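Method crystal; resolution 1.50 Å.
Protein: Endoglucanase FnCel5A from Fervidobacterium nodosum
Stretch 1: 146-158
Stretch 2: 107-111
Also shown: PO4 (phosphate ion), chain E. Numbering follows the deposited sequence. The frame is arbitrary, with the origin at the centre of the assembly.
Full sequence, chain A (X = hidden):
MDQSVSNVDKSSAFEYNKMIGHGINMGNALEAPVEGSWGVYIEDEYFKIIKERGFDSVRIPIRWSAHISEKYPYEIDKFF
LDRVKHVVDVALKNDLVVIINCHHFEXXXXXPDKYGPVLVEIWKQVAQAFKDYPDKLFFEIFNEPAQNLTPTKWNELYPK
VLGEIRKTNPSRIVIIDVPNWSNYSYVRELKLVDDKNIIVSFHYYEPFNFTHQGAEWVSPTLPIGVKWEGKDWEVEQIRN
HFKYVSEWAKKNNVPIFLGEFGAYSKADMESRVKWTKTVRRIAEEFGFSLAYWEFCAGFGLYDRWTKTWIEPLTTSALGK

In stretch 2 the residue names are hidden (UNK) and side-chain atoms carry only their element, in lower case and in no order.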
ATOM      1  N   ALA A 146       5.694   1.196 -12.564  1.00 15.41           N
ATOM      2  CA  ALA A 146       5.620   0.160 -13.634  1.00 16.19           C
ATOM      3  C   ALA A 146       5.569   0.761 -15.005  1.00 16.90           C
ATOM      4  O   ALA A 146       5.644   1.968 -15.149  1.00 15.64           O
ATOM      5  CB  ALA A 146       4.402  -0.727 -13.455  1.00 16.12           C
ATOM      6  N   GLN A 147       5.550  -0.111 -16.030  1.00 16.70           N
ATOM      7  CA  GLN A 147       5.419   0.349 -17.398  1.00 18.29           C
ATOM      8  C   GLN A 147       6.605   1.217 -17.723  1.00 16.90           C
ATOM      9  O   GLN A 147       7.728   0.763 -17.545  1.00 17.40           O
ATOM     10  CB  GLN A 147       4.066   1.031 -17.672  1.00 16.13           C
ATOM     11  CG  GLN A 147       2.917  -0.000 -17.544  1.00 21.47           C
ATOM     12  CD  GLN A 147       1.627   0.554 -18.124  1.00 28.46           C
ATOM     13  OE1 GLN A 147       1.549   0.842 -19.326  1.00 35.52           O
ATOM     14  NE2 GLN A 147       0.626   0.735 -17.285  1.00 32.50           N
ATOM     15  N   ASN A 148       6.402   2.438 -18.208  1.00 16.32           N
ATOM     16  CA  ASN A 148       7.552   3.232 -18.674  1.00 16.40           C
ATOM     17  C   ASN A 148       8.301   3.885 -17.520  1.00 15.85           C
ATOM     18  O   ASN A 148       9.379   4.436 -17.699  1.00 16.74           O
ATOM     19  CB  ASN A 148       7.069   4.276 -19.645  1.00 16.97           C
ATOM     20  CG  ASN A 148       6.672   3.640 -20.986  1.00 15.54           C
ATOM     21  OD1 ASN A 148       7.128   2.503 -21.302  1.00 16.17           O
ATOM     22  ND2 ASN A 148       5.793   4.292 -21.720  1.00 14.23           N
ATOM     23  N   LEU A 149       7.677   3.918 -16.361  1.00 14.70           N
ATOM     24  CA  LEU A 149       8.396   4.258 -15.116  1.00 15.04           C
ATOM     25  C   LEU A 149       9.140   3.025 -14.629  1.00 15.42           C
ATOM     26  O   LEU A 149       8.705   2.316 -13.667  1.00 13.78           O
ATOM     27  CB  LEU A 149       7.439   4.795 -14.075  1.00 14.09           C
ATOM     28  CG  LEU A 149       8.050   5.348 -12.772  1.00 14.94           C
ATOM     29  CD1 LEU A 149       8.913   6.539 -12.985  1.00 17.18           C
ATOM     30  CD2 LEU A 149       6.893   5.716 -11.816  1.00 17.06           C
ATOM     31  N   THR A 150      10.228   2.756 -15.379  1.00 14.86           N
ATOM     32  CA  THR A 150      11.068   1.571 -15.187  1.00 16.34           C
ATOM     33  C   THR A 150      11.807   1.690 -13.857  1.00 16.83           C
ATOM     34  O   THR A 150      11.857   2.777 -13.286  1.00 14.29           O
ATOM     35  CB  THR A 150      12.122   1.496 -16.290  1.00 16.54           C
ATOM     36  OG1 THR A 150      12.908   2.706 -16.247  1.00 15.23           O
ATOM     37  CG2 THR A 150      11.449   1.425 -17.659  1.00 18.80           C
ATOM     38  N   PRO A 151      12.405   0.586 -13.363  1.00 16.86           N
ATOM     39  CA  PRO A 151      13.227   0.682 -12.148  1.00 16.60           C
ATOM     40  C   PRO A 151      14.248   1.824 -12.233  1.00 15.72           C
ATOM     41  O   PRO A 151      14.424   2.578 -11.281  1.00 16.96           O
ATOM     42  CB  PRO A 151      13.906  -0.714 -12.094  1.00 16.79           C
ATOM     43  CG  PRO A 151      12.851  -1.637 -12.657  1.00 17.67           C
ATOM     44  CD  PRO A 151      12.281  -0.804 -13.843  1.00 17.63           C
ATOM     45  N   THR A 152      14.894   1.983 -13.379  1.00 16.12           N
ATOM     46  CA  THR A 152      15.830   3.100 -13.576  1.00 17.30           C
ATOM     47  C   THR A 152      15.200   4.479 -13.442  1.00 16.78           C
ATOM     48  O   THR A 152      15.758   5.359 -12.774  1.00 17.68           O
ATOM     49  CB  THR A 152      16.533   2.913 -14.941  1.00 16.69           C
ATOM     50  OG1 THR A 152      17.245   1.671 -14.925  1.00 18.90           O
ATOM     51  CG2 THR A 152      17.475   4.087 -15.331  1.00 21.89           C
ATOM     52  N   LYS A 153      14.066   4.695 -14.094  1.00 16.07           N
ATOM     53  CA  LYS A 153      13.411   6.010 -14.031  1.00 16.05           C
ATOM     54  C   LYS A 153      12.920   6.249 -12.626  1.00 14.75           C
ATOM     55  O   LYS A 153      12.945   7.378 -12.126  1.00 15.07           O
ATOM     56  CB  LYS A 153      12.196   6.011 -14.956  1.00 17.18           C
ATOM     57  CG  LYS A 153      12.566   5.946 -16.441  1.00 21.02           C
ATOM     58  CD  LYS A 153      13.050   7.280 -17.013  1.00 25.05           C
ATOM     59  CE  LYS A 153      13.169   7.284 -18.555  1.00 23.33           C
ATOM     60  NZ  LYS A 153      13.934   8.563 -18.806  1.00 24.24           N
ATOM     61  N   TRP A 154      12.428   5.191 -11.987  1.00 15.39           N
ATOM     62  CA  TRP A 154      11.952   5.357 -10.633  1.00 14.56           C
ATOM     63  C   TRP A 154      13.083   5.681  -9.693  1.00 14.44           C
ATOM     64  O   TRP A 154      12.914   6.498  -8.801  1.00 13.90           O
ATOM     65  CB  TRP A 154      11.252   4.083 -10.235  1.00 13.60           C
ATOM     66  CG  TRP A 154      10.818   3.991  -8.855  1.00 12.94           C
ATOM     67  CD1 TRP A 154      11.163   2.993  -8.001  1.00 15.78           C
ATOM     68  CD2 TRP A 154       9.914   4.877  -8.136  1.00 14.26           C
ATOM     69  NE1 TRP A 154      10.548   3.197  -6.774  1.00 12.49           N
ATOM     70  CE2 TRP A 154       9.742   4.309  -6.846  1.00 16.06           C
ATOM     71  CE3 TRP A 154       9.179   6.018  -8.483  1.00 14.25           C
ATOM     72  CZ2 TRP A 154       8.927   4.901  -5.854  1.00 13.66           C
ATOM     73  CZ3 TRP A 154       8.329   6.604  -7.503  1.00 14.20           C
ATOM     74  CH2 TRP A 154       8.251   6.049  -6.195  1.00 16.84           C
ATOM     75  N   ASN A 155      14.233   5.057  -9.883  1.00 15.11           N
ATOM     76  CA  ASN A 155      15.355   5.276  -9.002  1.00 15.40           C
ATOM     77  C   ASN A 155      15.788   6.735  -9.148  1.00 16.45           C
ATOM     78  O   ASN A 155      16.351   7.330  -8.211  1.00 17.13           O
ATOM     79  CB  ASN A 155      16.518   4.345  -9.411  1.00 15.59           C
ATOM     80  CG  ASN A 155      16.369   2.975  -8.824  1.00 18.76           C
ATOM     81  OD1 ASN A 155      15.716   2.835  -7.815  1.00 14.98           O
ATOM     82  ND2 ASN A 155      16.923   1.971  -9.456  1.00 19.29           N
ATOM     83  N   GLU A 156      15.539   7.295 -10.332  1.00 17.25           N
ATOM     84  CA  GLU A 156      15.876   8.695 -10.598  1.00 18.45           C
ATOM     85  C   GLU A 156      14.853   9.676 -10.028  1.00 17.76           C
ATOM     86  O   GLU A 156      15.211  10.758  -9.505  1.00 18.24           O
ATOM     87  CB  GLU A 156      16.085   8.954 -12.101  1.00 19.85           C
ATOM     88  CG  GLU A 156      17.292   8.130 -12.655  1.00 22.69           C
ATOM     89  CD  GLU A 156      17.386   8.012 -14.205  1.00 25.07           C
ATOM     90  OE1 GLU A 156      18.479   7.577 -14.688  1.00 32.44           O
ATOM     91  OE2 GLU A 156      16.399   8.287 -14.927  1.00 26.96           O
ATOM     92  N   LEU A 157      13.571   9.288 -10.138  1.00 16.55           N
ATOM     93  CA  LEU A 157      12.468  10.125  -9.744  1.00 16.20           C
ATOM     94  C   LEU A 157      12.188  10.240  -8.237  1.00 15.81           C
ATOM     95  O   LEU A 157      12.008  11.345  -7.712  1.00 16.20           O
ATOM     96  CB  LEU A 157      11.185   9.630 -10.482  1.00 15.18           C
ATOM     97  CG  LEU A 157       9.887  10.355 -10.119  1.00 16.42           C
ATOM     98  CD1 LEU A 157      10.026  11.844 -10.420  1.00 15.09           C
ATOM     99  CD2 LEU A 157       8.717   9.759 -10.927  1.00 15.11           C
ATOM    100  N   TYR A 158      12.068   9.087  -7.558  1.00 15.36           N
ATOM    101  CA  TYR A 158      11.644   9.109  -6.180  1.00 14.90           C
ATOM    102  C   TYR A 158      12.563   9.970  -5.296  1.00 15.79           C
ATOM    103  O   TYR A 158      12.025  10.671  -4.437  1.00 16.42           O
ATOM    104  CB  TYR A 158      11.356   7.699  -5.601  1.00 14.73           C
ATOM    105  CG  TYR A 158      12.528   7.006  -4.950  1.00 16.49           C
ATOM    106  CD1 TYR A 158      13.164   5.900  -5.562  1.00 14.97           C
ATOM    107  CD2 TYR A 158      12.989   7.429  -3.701  1.00 19.37           C
ATOM    108  CE1 TYR A 158      14.239   5.258  -4.968  1.00 14.87           C
ATOM    109  CE2 TYR A 158      14.065   6.789  -3.082  1.00 17.53           C
ATOM    110  CZ  TYR A 158      14.683   5.716  -3.723  1.00 14.23           C
ATOM    111  OH  TYR A 158      15.738   5.090  -3.074  1.00 17.79           O
ATOM    112  N   UNK A 107      -0.860   8.822 -16.459  1.00 18.11           N
ATOM    113  CA  UNK A 107       0.109   9.517 -17.319  1.00 19.11           C
ATOM    114  C   UNK A 107       1.568   9.306 -16.879  1.00 19.22           C
ATOM    115  O   UNK A 107       2.493   9.264 -17.697  1.00 20.54           O
ATOM    116  o   UNK A 107      -3.742  12.028 -17.140  1.00 32.33           O
ATOM    117  o   UNK A 107      -2.686  10.854 -15.620  1.00 20.52           O
ATOM    118  c   UNK A 107      -0.188  11.019 -17.346  1.00 19.65           C
ATOM    119  c   UNK A 107      -2.734  11.383 -16.787  1.00 26.92           C
ATOM    120  c   UNK A 107      -1.609  11.314 -17.867  1.00 23.92           C
ATOM    121  N   UNK A 108       1.765   9.175 -15.571  1.00 16.98           N
ATOM    122  CA  UNK A 108       3.106   8.853 -15.049  1.00 15.97           C
ATOM    123  C   UNK A 108       3.638   7.500 -15.561  1.00 16.36           C
ATOM    124  O   UNK A 108       4.851   7.348 -15.889  1.00 15.38           O
ATOM    125  c   UNK A 108       4.208   8.758 -11.279  1.00 17.02           C
ATOM    126  c   UNK A 108       5.418   9.658 -13.260  1.00 17.43           C
ATOM    127  c   UNK A 108       3.079   8.898 -13.493  1.00 14.57           C
ATOM    128  c   UNK A 108       4.424   8.646 -12.805  1.00 16.48           C
ATOM    129  N   UNK A 109       2.740   6.512 -15.634  1.00 16.69           N
ATOM    130  CA  UNK A 109       3.122   5.224 -16.161  1.00 17.51           C
ATOM    131  C   UNK A 109       3.518   5.308 -17.608  1.00 17.33           C
ATOM    132  O   UNK A 109       4.385   4.559 -18.088  1.00 17.96           O
ATOM    133  c   UNK A 109       2.663   2.972 -14.018  1.00 19.79           C
ATOM    134  c   UNK A 109       0.508   3.949 -13.955  1.00 22.11           C
ATOM    135  o   UNK A 109       1.034   2.066 -10.820  1.00 20.55           O
ATOM    136  c   UNK A 109       2.451   2.407 -12.767  1.00 19.45           C
ATOM    137  c   UNK A 109       1.710   3.700 -14.648  1.00 17.81           C
ATOM    138  c   UNK A 109       1.957   4.254 -16.031  1.00 15.47           C
ATOM    139  c   UNK A 109       0.274   3.407 -12.672  1.00 21.95           C
ATOM    140  c   UNK A 109       1.263   2.627 -12.088  1.00 19.17           C
ATOM    141  N   UNK A 110       2.908   6.219 -18.342  1.00 18.35           N
ATOM    142  CA  UNK A 110       3.157   6.306 -19.797  1.00 19.13           C
ATOM    143  C   UNK A 110       4.270   7.246 -20.219  1.00 19.49           C
ATOM    144  O   UNK A 110       5.017   6.957 -21.146  1.00 19.29           O
ATOM    145  c   UNK A 110       1.873   6.732 -20.549  1.00 20.61           C
ATOM    146  c   UNK A 110       2.035   6.881 -22.080  1.00 25.33           C
ATOM    147  n   UNK A 110       2.780   5.608 -24.056  1.00 31.26           N
ATOM    148  c   UNK A 110       2.270   5.529 -22.823  1.00 30.99           C
ATOM    149  o   UNK A 110       1.996   4.442 -22.281  1.00 33.81           O
ATOM    150  N   UNK A 111       4.372   8.379 -19.541  1.00 17.67           N
ATOM    151  CA  UNK A 111       5.382   9.397 -19.895  1.00 18.35           C
ATOM    152  C   UNK A 111       6.018   9.973 -18.643  1.00 18.90           C
ATOM    153  O   UNK A 111       5.743  11.143 -18.285  1.00 19.62           O
ATOM    154  c   UNK A 111       4.800  10.474 -20.767  1.00 19.03           C
TER
HETATM  155  P   PO4 E 321      19.658   1.918 -12.408  1.00 39.40           P
HETATM  156  O1  PO4 E 321      19.071   0.517 -12.342  1.00 42.17           O
HETATM  157  O2  PO4 E 321      21.112   1.941 -11.935  1.00 41.95           O
HETATM  158  O3  PO4 E 321      19.607   2.313 -13.884  1.00 36.26           O
HETATM  159  O4  PO4 E 321      18.920   2.870 -11.454  1.00 31.19           O

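Position 107 carries three side-chain carbons in an unbranched row, the third bearing two oxygens. They stay 10.0 Å or more from stretch 1, so the contact does not set this identity. A carboxylate at the end of two methylenes is glutamate, E107, exposed here. Its backbone does serve, since E107 O accepts from the N of position 111 at 2.8 Å and helps close the helix.

Position 108 has four carbons and no heteroatom, forked at the second, and its branched end meets L149 and L157. The fork and the count give leucine, L108. Its CA-to-CB bond points sideways, yet the end of the chain comes nearer: L108 CG lies 4.0 Å from L149 CD2, and L108 CD1 lies 4.0 Å from L157 CD2. All three are buried, so a loop residue and a helix residue share one apolar patch with this side chain.

Position 109 shows one carbon, then a ring of six carbons bearing a single oxygen; the ring meets A146 and comes near Q147. This is tyrosine, Y109. Stretch 1 covers 108 Å² of it, the largest share of any residue here. A146 O sits at the edge of the ring, near its plane, 3.3 Å from Y109 CD1, while A146 CB packs 3.8 Å from Y109 CE1.

Position 110 has three carbons, the third carrying one oxygen and one nitrogen; this end comes near N148 without bonding to it. An amide after two methylenes is glutamine, Q110. Its CA-to-CB bond points away; the backbone does the work, with N148 ND2 donating to Q110 O at 2.8 Å and a nearly straight 170°.

Position 111 has a single side-chain carbon, pointing away and making no contact with stretch 1. It is alanine, A111, the first residue to leave helical phi/psi, and it also stands at the N-cap position of a following helix.

The contact joins a helix end to a turn. The type II' turn from A146 to L149 presents N148 to backbone oxygens near that end: N148 N donates to Y109 O at 2.9 Å, and its side-chain amide reaches Q110 O. One asparagine thus holds two successive carbonyls, and neither bond depends on a side-chain atom of stretch 2. There, sequence enters through the flanking packing; on stretch 1 it enters also through the N148 amide. The rule is polar pairing to backbone carbonyls, from one backbone and one side-chain donor, with apolar side chains filling in beside it; the two stretches bury 394 Å² between them, both sides summed.

Stretch 2, residues 107-111: ELYQA
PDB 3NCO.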